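PDB 3LWJ: putative TetR-family transcriptional regulator from Syntrophomonas wolfei subsp. wolfei, which probably binds DNA through a helix-turn-helix motif and regulates transcription, as a member of the TetR family. Local coordinates for residues N62-F67 / E104-I109; K69-S74 / E98-N103; E77-E82 / I90-L95. All coordinates share one frame; numbering follows the deposited sequence. Where two conformers were deposited one is given.

Contact 1. Residues N62-F67 / E104-I109; sequences NLLEDF and ETLSEI
Ser107 OG, which meets the rim of the Phe67 ring at CZ (3.6 Å), is also hydrogen-bonded to two backbone carbonyls, Phe100 O and Asn103 O, which must share its one proton. The hydroxyl lies near the ring plane, so Phe67 borders a polar atom that already has its partners. Leu106 approaches the same ring differently. Its CD2 sits over a face, 4.0 Å from the ring centroid and 28° off the normal, a CH-pi contact whose shortest atom pair is Leu106 CD2 to Phe67 CD2 at 3.6 Å. CG anti to the backbone N (chi1 180°) sets the branch point of Leu106 beside Phe67 CD2 and CE2, and the residue contributes nearly half of the 218 Å² buried here. Leu106 CD2 also rests 3.7 Å from Leu63 O, while Leu106 CD1 turns to Leu63 CB at 4.2 Å and to Leu64 CD2 at 4.3 Å. The segment axes are 11.4 Å apart and run at 118°. Helix 56-79 is the long helix that follows the predicted helix-turn-helix in this TetR-type fold, and both segments also touch helix 10-28, through Leu63 on Leu18 and Ile109 on Phe25. An alanine at Phe67 would probably open a gap beside Leu106, leaving Leu106 CD2 without its ring face and the Ser107 hydroxyl without its aromatic neighbour. Leu64 also packs against Leu124 and Phe127 of helix 118-144.

Contact 2. Residues K69-S74 / E98-N103; sequences KQIISS and EVFAQN
Gln70 lays its extended side chain past Val99, the two running in opposite directions, with Gln70 CD 3.7 Å from Val99 CG1. Beyond that methyl the Gln70 amide reaches Asn103, whose ND2 donates to Gln70 OE1 at 3.3 Å. The bond is bent, 140° at the hydrogen, and the two amide planes stand 59° apart. A shorter and straighter bond holds the same nitrogen: Asn103 ND2 to Val99 O, 3.0 Å. Asn103 is the first residue to leave helical geometry after helix 85-102; its amide bonds back to Val99 O and across to Gln70 on helix 56-79. Val99 O takes the Asn103 backbone N as well, so the carbonyl has two donors from one residue. Beside these amides the contact is apolar. Ile71 CG1 meets Val99 CG1 at 3.7 Å, and Ile71 CD1 comes obliquely to Phe100 CE1 at 3.9 Å. Val99 and Asn103 also touch Phe67, which extends this layer along helix 56-79. Local axes 10.2 Å apart at 143° describe two antiparallel neighbours, consistent with the all-helical core domain of TetR-family regulators.

Contact 3. Residues E77-E82 / I90-L95; sequences EYYLVE and IETKRL. With EDO (1,2-ethanediol), chain B.
Tyr78, Thr92 and Glu91 bury the most surface here, and Tyr78 carries the largest share. The hydroxyl end of Tyr78 crosses the aliphatic part of Glu91 at about a right angle, with Tyr78 OH 3.6 Å from Glu91 CB. Ring and carboxylate planes stand 80° apart, and the Glu91 chain, bent at chi2, leads its charged end away from the tyrosine. There Arg94 grips the carboxylate side-on, NE to OE1 and NH2 to OE2. The second of these, Arg94 NH2 to Glu91 OE2 at 2.8 Å, uses the syn lone pair and lies close to the guanidinium plane. The Thr92 methyl touches both tyrosines. CG2 lies near the plane of the Tyr78 ring at its edge, 4.1 Å from CD2, and obliquely against Tyr79, 3.7 Å from CE1. Chi1 of 49° puts Thr92 OG1 in the crowded position between backbone N and carbonyl carbon, where it bonds to Arg88 O and accepts Lys93 NZ (2.9 Å). Leu95 CD1 completes the patch against Tyr78 CB at 3.9 Å. A water 2.7 Å from Tyr79 OH gives only a weak bond to Thr92 OG1; it also meets O2 of an ethanediol, probably from the crystallisation liquor. The Glu91 carboxylate and Thr92 hydroxyl thus find partners on their own helix, and what crosses to the tyrosines is van der Waals contact, with no direct hydrogen bond.

Overall arrangement
The three contacts follow helix 56-79 from its amino-terminal half to its end, and along the chain they are nested: contact 3 inside contact 2, contact 2 inside contact 1. Contacts 1 and 2 have centres about 10 Å apart and merge through Phe67, whose CZ lies 3.5 Å from Phe100 CD1. Contacts 2 and 3, with centres about 12 Å apart, join more thinly, Ser74 O meeting Leu95 CD1 at 3.8 Å. Contacts 1 and 3 do not touch, their nearest atoms being about 9 Å apart. Contact 1 borders helix 10-28, which precedes the predicted DNA-binding motif 34-53 in the chain, whereas contact 3 sits at the surface beside the ethanediol, which also bonds Asn138.

Contact 1. Residues N62-F67 / E104-I109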
loop_
_atom_site.group_PDB
_atom_site.type_symbol
_atom_site.label_atom_id
_atom_site.label_comp_id
_atom_site.label_asym_id
_atom_site.label_seq_id
_atom_site.Cartn_x
_atom_site.Cartn_y
_atom_site.Cartn_z
ATOM N N ASN A 62 -16.055 3.020 -13.201
ATOM C CA ASN A 62 -17.256 2.196 -13.151
ATOM C C ASN A 62 -16.964 0.791 -12.565
ATOM O O ASN A 62 -17.743 0.280 -11.770
ATOM C CB ASN A 62 -17.938 2.138 -14.527
ATOM C CG ASN A 62 -18.800 3.394 -14.831
ATOM O OD1 ASN A 62 -20.016 3.338 -14.749
ATOM N ND2 ASN A 62 -18.158 4.520 -15.168
ATOM N N LEU A 63 -15.848 0.180 -12.945
ATOM C CA LEU A 63 -15.405 -1.088 -12.340
ATOM C C LEU A 63 -15.222 -0.935 -10.825
ATOM O O LEU A 63 -15.658 -1.772 -10.066
ATOM C CB LEU A 63 -14.085 -1.555 -12.968
ATOM C CG LEU A 63 -14.165 -2.118 -14.385
ATOM C CD1 LEU A 63 -12.789 -2.166 -15.019
ATOM C CD2 LEU A 63 -14.818 -3.488 -14.386
ATOM N N LEU A 64 -14.604 0.161 -10.390
ATOM C CA LEU A 64 -14.333 0.354 -8.974
ATOM C C LEU A 64 -15.560 0.793 -8.154
ATOM O O LEU A 64 -15.669 0.461 -6.958
ATOM C CB LEU A 64 -13.198 1.349 -8.772
ATOM C CG LEU A 64 -11.812 0.964 -9.311
ATOM C CD1 LEU A 64 -10.870 2.193 -9.340
ATOM C CD2 LEU A 64 -11.204 -0.162 -8.491
ATOM N N GLU A 65 -16.465 1.529 -8.770
ATOM C CA GLU A 65 -17.758 1.851 -8.145
ATOM C C GLU A 65 -18.563 0.599 -7.792
ATOM O O GLU A 65 -19.117 0.491 -6.706
ATOM C CB GLU A 65 -18.632 2.679 -9.089
ATOM C CG GLU A 65 -18.307 4.154 -9.081
ATOM C CD GLU A 65 -18.935 4.928 -10.257
ATOM O OE1 GLU A 65 -19.776 4.356 -11.010
ATOM O OE2 GLU A 65 -18.567 6.117 -10.421
ATOM N N ASP A 66 -18.656 -0.315 -8.747
ATOM C CA ASP A 66 -19.332 -1.586 -8.544
ATOM C C ASP A 66 -18.645 -2.358 -7.428
ATOM O O ASP A 66 -19.299 -2.970 -6.612
ATOM C CB ASP A 66 -19.274 -2.393 -9.825
ATOM C CG ASP A 66 -20.227 -1.845 -10.912
ATOM O OD1 ASP A 66 -20.875 -0.810 -10.662
ATOM O OD2 ASP A 66 -20.321 -2.430 -12.013
ATOM N N PHE A 67 -17.317 -2.299 -7.407
ATOM C CA PHE A 67 -16.494 -3.017 -6.426
ATOM C C PHE A 67 -16.750 -2.483 -5.015
ATOM O O PHE A 67 -17.028 -3.246 -4.095
ATOM C CB PHE A 67 -15.034 -2.833 -6.833
ATOM C CG PHE A 67 -14.039 -3.856 -6.294
ATOM C CD1 PHE A 67 -14.414 -5.116 -5.811
ATOM C CD2 PHE A 67 -12.682 -3.542 -6.351
ATOM C CE1 PHE A 67 -13.449 -6.019 -5.378
ATOM C CE2 PHE A 67 -11.715 -4.441 -5.924
ATOM C CZ PHE A 67 -12.103 -5.693 -5.440
ATOM N N GLU A 104 -10.901 -11.315 -8.608
ATOM C CA GLU A 104 -9.463 -11.489 -8.608
ATOM C C GLU A 104 -8.755 -10.656 -9.660
ATOM O O GLU A 104 -7.713 -10.055 -9.396
ATOM C CB GLU A 104 -9.091 -12.948 -8.792
ATOM C CG GLU A 104 -7.590 -13.191 -8.604
ATOM C CD GLU A 104 -7.228 -14.658 -8.380
ATOM O OE1 GLU A 104 -7.994 -15.390 -7.723
ATOM O OE2 GLU A 104 -6.153 -15.075 -8.856
ATOM N N THR A 105 -9.313 -10.619 -10.865
ATOM C CA THR A 105 -8.647 -9.931 -11.943
ATOM C C THR A 105 -8.670 -8.389 -11.679
ATOM O O THR A 105 -7.669 -7.687 -11.898
ATOM C CB THR A 105 -9.248 -10.372 -13.276
ATOM O OG1 THR A 105 -10.638 -10.068 -13.259
ATOM C CG2 THR A 105 -9.055 -11.943 -13.498
ATOM N N LEU A 106 -9.783 -7.882 -11.153
ATOM C CA LEU A 106 -9.891 -6.472 -10.767
ATOM C C LEU A 106 -8.975 -6.124 -9.589
ATOM O O LEU A 106 -8.355 -5.045 -9.584
ATOM C CB LEU A 106 -11.356 -6.101 -10.451
ATOM C CG LEU A 106 -11.642 -4.654 -10.028
ATOM C CD1 LEU A 106 -11.018 -3.644 -11.012
ATOM C CD2 LEU A 106 -13.119 -4.417 -9.858
ATOM N N SER A 107 -8.912 -7.016 -8.594
ATOM C CA SER A 107 -7.982 -6.872 -7.473
ATOM C C SER A 107 -6.558 -6.774 -8.007
ATOM O O SER A 107 -5.761 -5.976 -7.544
ATOM C CB SER A 107 -8.102 -8.060 -6.494
ATOM O OG SER A 107 -9.335 -8.035 -5.735
ATOM N N GLU A 108 -6.230 -7.580 -8.999
ATOM C CA GLU A 108 -4.917 -7.466 -9.625
ATOM C C GLU A 108 -4.688 -6.085 -10.258
ATOM O O GLU A 108 -3.676 -5.442 -9.969
ATOM C CB GLU A 108 -4.701 -8.554 -10.657
ATOM C CG GLU A 108 -3.226 -8.896 -10.816
ATOM C CD GLU A 108 -2.957 -9.916 -11.924
ATOM O OE1 GLU A 108 -3.675 -10.943 -12.001
ATOM O OE2 GLU A 108 -2.027 -9.655 -12.720
ATOM N N ILE A 109 -5.615 -5.623 -11.110
ATOM C CA ILE A 109 -5.470 -4.311 -11.735
ATOM C C ILE A 109 -5.343 -3.226 -10.661
ATOM O O ILE A 109 -4.427 -2.434 -10.718
ATOM C CB ILE A 109 -6.647 -3.954 -12.662
ATOM C CG1 ILE A 109 -6.711 -4.881 -13.880
ATOM C CG2 ILE A 109 -6.574 -2.463 -13.129
ATOM C CD1 ILE A 109 -5.464 -4.890 -14.730
#

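Contact 2. Residues K69-S74 / E98-N103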
loop_
_atom_site.group_PDB
_atom_site.type_symbol
_atom_site.label_atom_id
_atom_site.label_comp_id
_atom_site.label_asym_id
_atom_site.label_seq_id
_atom_site.Cartn_x
_atom_site.Cartn_y
_atom_site.Cartn_z
ATOM N N LYS A 69 -19.283 -0.844 -4.050
ATOM C CA LYS A 69 -20.660 -1.091 -3.770
ATOM C C LYS A 69 -20.869 -2.515 -3.238
ATOM O O LYS A 69 -21.657 -2.733 -2.314
ATOM C CB LYS A 69 -21.500 -0.861 -5.028
ATOM C CG LYS A 69 -22.974 -0.931 -4.747
ATOM C CD LYS A 69 -23.834 -0.744 -5.976
ATOM C CE LYS A 69 -25.299 -0.783 -5.552
ATOM N NZ LYS A 69 -26.193 -0.840 -6.716
ATOM N N GLN A 70 -20.181 -3.475 -3.832
ATOM C CA GLN A 70 -20.279 -4.875 -3.393
ATOM C C GLN A 70 -19.652 -5.108 -1.989
ATOM O O GLN A 70 -20.227 -5.820 -1.150
ATOM C CB GLN A 70 -19.636 -5.774 -4.445
ATOM C CG GLN A 70 -19.802 -7.284 -4.243
ATOM C CD GLN A 70 -18.925 -8.078 -5.216
ATOM O OE1 GLN A 70 -18.404 -7.517 -6.195
ATOM N NE2 GLN A 70 -18.733 -9.374 -4.936
ATOM N N ILE A 71 -18.499 -4.477 -1.733
ATOM C CA ILE A 71 -17.854 -4.489 -0.408
ATOM C C ILE A 71 -18.803 -3.886 0.659
ATOM O O ILE A 71 -19.088 -4.514 1.688
ATOM C CB ILE A 71 -16.489 -3.694 -0.432
ATOM C CG1 ILE A 71 -15.463 -4.381 -1.362
ATOM C CG2 ILE A 71 -15.901 -3.536 0.976
ATOM C CD1 ILE A 71 -14.186 -3.556 -1.600
ATOM N N ILE A 72 -19.316 -2.686 0.387
ATOM C CA ILE A 72 -20.131 -1.957 1.368
ATOM C C ILE A 72 -21.468 -2.649 1.645
ATOM O O ILE A 72 -21.912 -2.662 2.774
ATOM C CB ILE A 72 -20.354 -0.473 0.941
ATOM C CG1 ILE A 72 -19.012 0.272 0.953
ATOM C CG2 ILE A 72 -21.428 0.258 1.846
ATOM C CD1 ILE A 72 -19.144 1.672 0.430
ATOM N N SER A 73 -22.081 -3.234 0.622
ATOM C CA SER A 73 -23.377 -3.926 0.782
ATOM C C SER A 73 -23.238 -5.300 1.454
ATOM O O SER A 73 -24.103 -5.701 2.249
ATOM C CB SER A 73 -24.120 -4.055 -0.556
ATOM O OG SER A 73 -23.411 -4.885 -1.450
ATOM N N SER A 74 -22.160 -6.014 1.185
ATOM C CA SER A 74 -21.897 -7.256 1.917
ATOM C C SER A 74 -21.781 -7.000 3.426
ATOM O O SER A 74 -22.356 -7.711 4.233
ATOM C CB SER A 74 -20.623 -7.909 1.403
ATOM O OG SER A 74 -20.742 -8.167 0.019
ATOM N N GLU A 98 -12.781 -11.609 1.128
ATOM C CA GLU A 98 -13.474 -12.536 0.203
ATOM C C GLU A 98 -14.041 -11.813 -1.033
ATOM O O GLU A 98 -14.053 -12.378 -2.122
ATOM C CB GLU A 98 -14.604 -13.330 0.885
ATOM C CG GLU A 98 -14.199 -14.253 2.071
ATOM C CD GLU A 98 -13.518 -15.584 1.690
ATOM O OE1 GLU A 98 -13.339 -15.874 0.467
ATOM O OE2 GLU A 98 -13.169 -16.345 2.642
ATOM N N VAL A 99 -14.509 -10.571 -0.896
ATOM C CA VAL A 99 -14.970 -9.827 -2.078
ATOM C C VAL A 99 -13.764 -9.615 -3.011
ATOM O O VAL A 99 -13.867 -9.818 -4.220
ATOM C CB VAL A 99 -15.654 -8.480 -1.701
ATOM C CG1 VAL A 99 -16.017 -7.698 -2.923
ATOM C CG2 VAL A 99 -16.893 -8.711 -0.846
ATOM N N PHE A 100 -12.613 -9.242 -2.443
ATOM C CA PHE A 100 -11.405 -9.106 -3.249
ATOM C C PHE A 100 -11.181 -10.398 -4.060
ATOM O O PHE A 100 -10.999 -10.323 -5.268
ATOM C CB PHE A 100 -10.157 -8.825 -2.395
ATOM C CG PHE A 100 -10.106 -7.465 -1.759
ATOM C CD1 PHE A 100 -10.768 -6.399 -2.270
ATOM C CD2 PHE A 100 -9.303 -7.261 -0.660
ATOM C CE1 PHE A 100 -10.673 -5.137 -1.687
ATOM C CE2 PHE A 100 -9.210 -6.021 -0.079
ATOM C CZ PHE A 100 -9.914 -4.952 -0.609
ATOM N N ALA A 101 -11.208 -11.552 -3.397
ATOM C CA ALA A 101 -10.947 -12.845 -4.042
ATOM C C ALA A 101 -11.971 -13.222 -5.139
ATOM O O ALA A 101 -11.619 -13.871 -6.139
ATOM C CB ALA A 101 -10.849 -13.962 -2.993
ATOM N N GLN A 102 -13.224 -12.813 -4.960
ATOM C CA GLN A 102 -14.258 -13.054 -5.974
ATOM C C GLN A 102 -14.055 -12.194 -7.212
ATOM O O GLN A 102 -14.551 -12.545 -8.277
ATOM C CB GLN A 102 -15.656 -12.809 -5.400
ATOM C CG GLN A 102 -16.183 -14.004 -4.587
ATOM C CD GLN A 102 -17.179 -13.599 -3.506
ATOM O OE1 GLN A 102 -17.814 -12.530 -3.582
ATOM N NE2 GLN A 102 -17.308 -14.445 -2.481
ATOM N N ASN A 103 -13.335 -11.076 -7.053
ATOM C CA ASN A 103 -12.991 -10.168 -8.143
ATOM C C ASN A 103 -11.471 -10.147 -8.316
ATOM O O ASN A 103 -10.834 -9.087 -8.153
ATOM C CB ASN A 103 -13.475 -8.736 -7.811
ATOM C CG ASN A 103 -15.000 -8.641 -7.682
ATOM O OD1 ASN A 103 -15.662 -8.122 -8.595
ATOM N ND2 ASN A 103 -15.568 -9.162 -6.564
#

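Contact 3. Residues E77-E82 / I90-L95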
loop_
_atom_site.group_PDB
_atom_site.type_symbol
_atom_site.label_atom_id
_atom_site.label_comp_id
_atom_site.label_asym_id
_atom_site.label_seq_id
_atom_site.Cartn_x
_atom_site.Cartn_y
_atom_site.Cartn_z
ATOM N N GLU A 77 -25.260 -5.737 4.836
ATOM C CA GLU A 77 -26.138 -6.896 4.995
ATOM C C GLU A 77 -25.809 -7.726 6.239
ATOM O O GLU A 77 -26.697 -8.168 6.936
ATOM C CB GLU A 77 -26.079 -7.780 3.749
ATOM C CG GLU A 77 -26.856 -7.202 2.575
ATOM C CD GLU A 77 -26.343 -7.656 1.215
ATOM O OE1 GLU A 77 -25.592 -8.657 1.147
ATOM O OE2 GLU A 77 -26.689 -6.994 0.210
ATOM N N TYR A 78 -24.530 -7.951 6.504
ATOM C CA TYR A 78 -24.106 -8.730 7.668
ATOM C C TYR A 78 -24.530 -8.044 8.989
ATOM O O TYR A 78 -24.897 -8.701 9.975
ATOM C CB TYR A 78 -22.577 -8.931 7.631
ATOM C CG TYR A 78 -21.979 -9.646 8.825
ATOM C CD1 TYR A 78 -22.486 -10.843 9.279
ATOM C CD2 TYR A 78 -20.883 -9.115 9.489
ATOM C CE1 TYR A 78 -21.900 -11.506 10.363
ATOM C CE2 TYR A 78 -20.317 -9.759 10.582
ATOM C CZ TYR A 78 -20.826 -10.937 11.014
ATOM O OH TYR A 78 -20.222 -11.551 12.083
ATOM N N TYR A 79 -24.454 -6.718 8.988
ATOM C CA TYR A 79 -24.870 -5.879 10.114
ATOM C C TYR A 79 -26.335 -6.057 10.515
ATOM O O TYR A 79 -26.698 -5.757 11.648
ATOM C CB TYR A 79 -24.661 -4.386 9.758
ATOM C CG TYR A 79 -23.246 -3.855 9.869
ATOM C CD1 TYR A 79 -22.140 -4.705 9.967
ATOM C CD2 TYR A 79 -23.019 -2.474 9.885
ATOM C CE1 TYR A 79 -20.831 -4.173 10.068
ATOM C CE2 TYR A 79 -21.722 -1.945 10.006
ATOM C CZ TYR A 79 -20.637 -2.807 10.105
ATOM O OH TYR A 79 -19.349 -2.294 10.220
ATOM N N LEU A 80 -27.171 -6.519 9.594
ATOM C CA LEU A 80 -28.595 -6.765 9.890
ATOM C C LEU A 80 -28.785 -7.977 10.807
ATOM O O LEU A 80 -29.838 -8.138 11.439
ATOM C CB LEU A 80 -29.366 -6.969 8.580
ATOM C CG LEU A 80 -29.319 -5.769 7.617
ATOM C CD1 LEU A 80 -29.960 -6.116 6.268
ATOM C CD2 LEU A 80 -29.990 -4.517 8.253
ATOM N N VAL A 81 -27.776 -8.843 10.856
ATOM C CA VAL A 81 -27.908 -10.052 11.646
ATOM C C VAL A 81 -26.915 -10.095 12.803
ATOM O O VAL A 81 -27.302 -10.410 13.898
ATOM C CB VAL A 81 -27.868 -11.340 10.776
ATOM C CG1 VAL A 81 -26.597 -11.421 10.001
ATOM C CG2 VAL A 81 -28.058 -12.573 11.643
ATOM N N GLU A 82 -25.658 -9.736 12.603
ATOM C CA GLU A 82 -24.740 -9.729 13.742
ATOM C C GLU A 82 -24.645 -8.343 14.345
ATOM O O GLU A 82 -24.254 -7.398 13.660
ATOM C CB GLU A 82 -23.343 -10.211 13.345
ATOM C CG GLU A 82 -22.335 -10.167 14.518
ATOM C CD GLU A 82 -22.645 -11.094 15.663
ATOM O OE1 GLU A 82 -22.704 -12.329 15.457
ATOM O OE2 GLU A 82 -22.839 -10.579 16.790
ATOM N N ILE A 90 -13.936 -7.907 13.342
ATOM C CA ILE A 90 -13.142 -8.968 12.760
ATOM C C ILE A 90 -13.743 -9.496 11.487
ATOM O O ILE A 90 -13.064 -9.534 10.450
ATOM C CB ILE A 90 -12.963 -10.150 13.696
ATOM C CG1 ILE A 90 -12.357 -9.677 15.015
ATOM C CG2 ILE A 90 -12.091 -11.152 13.044
ATOM C CD1 ILE A 90 -11.098 -8.796 14.862
ATOM N N GLU A 91 -14.988 -9.964 11.560
ATOM C CA GLU A 91 -15.549 -10.703 10.435
ATOM C C GLU A 91 -15.723 -9.851 9.210
ATOM O O GLU A 91 -15.676 -10.393 8.098
ATOM C CB GLU A 91 -16.915 -11.322 10.751
ATOM C CG GLU A 91 -16.882 -12.684 11.305
ATOM C CD GLU A 91 -15.988 -13.653 10.561
ATOM O OE1 GLU A 91 -16.182 -13.920 9.347
ATOM O OE2 GLU A 91 -15.097 -14.174 11.250
ATOM N N THR A 92 -15.967 -8.546 9.379
ATOM C CA THR A 92 -16.092 -7.697 8.193
ATOM C C THR A 92 -14.773 -7.678 7.371
ATOM O O THR A 92 -14.805 -7.509 6.169
ATOM C CB THR A 92 -16.554 -6.263 8.481
ATOM O OG1 THR A 92 -15.780 -5.665 9.550
ATOM C CG2 THR A 92 -18.059 -6.251 8.847
ATOM N N LYS A 93 -13.643 -7.887 8.036
ATOM C CA LYS A 93 -12.354 -7.875 7.324
ATOM C C LYS A 93 -12.266 -9.151 6.488
ATOM O O LYS A 93 -11.955 -9.101 5.312
ATOM C CB LYS A 93 -11.200 -7.738 8.307
ATOM C CG LYS A 93 -11.295 -6.561 9.258
ATOM C CD LYS A 93 -11.528 -5.245 8.564
ATOM C CE LYS A 93 -11.868 -4.187 9.577
ATOM N NZ LYS A 93 -13.278 -4.264 10.083
ATOM N N ARG A 94 -12.653 -10.287 7.061
ATOM C CA ARG A 94 -12.749 -11.495 6.257
ATOM C C ARG A 94 -13.706 -11.332 5.061
ATOM O O ARG A 94 -13.337 -11.648 3.921
ATOM C CB ARG A 94 -13.122 -12.705 7.100
ATOM C CG ARG A 94 -13.506 -13.880 6.264
ATOM C CD ARG A 94 -13.288 -15.246 6.930
ATOM N NE ARG A 94 -13.542 -15.292 8.363
ATOM C CZ ARG A 94 -12.798 -15.971 9.230
ATOM N NH1 ARG A 94 -11.735 -16.647 8.798
ATOM N NH2 ARG A 94 -13.116 -15.983 10.533
ATOM N N LEU A 95 -14.919 -10.834 5.307
ATOM C CA LEU A 95 -15.834 -10.528 4.203
ATOM C C LEU A 95 -15.191 -9.702 3.131
ATOM O O LEU A 95 -15.360 -10.013 1.954
ATOM C CB LEU A 95 -17.084 -9.747 4.646
ATOM C CG LEU A 95 -18.236 -10.545 5.177
ATOM C CD1 LEU A 95 -19.375 -9.594 5.540
ATOM C CD2 LEU A 95 -18.660 -11.627 4.169
HETATM C C1 EDO B . -15.378 -0.535 9.034
HETATM O O1 EDO B . -16.387 -1.449 8.527
HETATM C C2 EDO B . -14.154 -1.082 9.775
HETATM O O2 EDO B . -14.435 -1.765 11.011
HETATM O O HOH W 1 -17.240 -3.350 11.630
#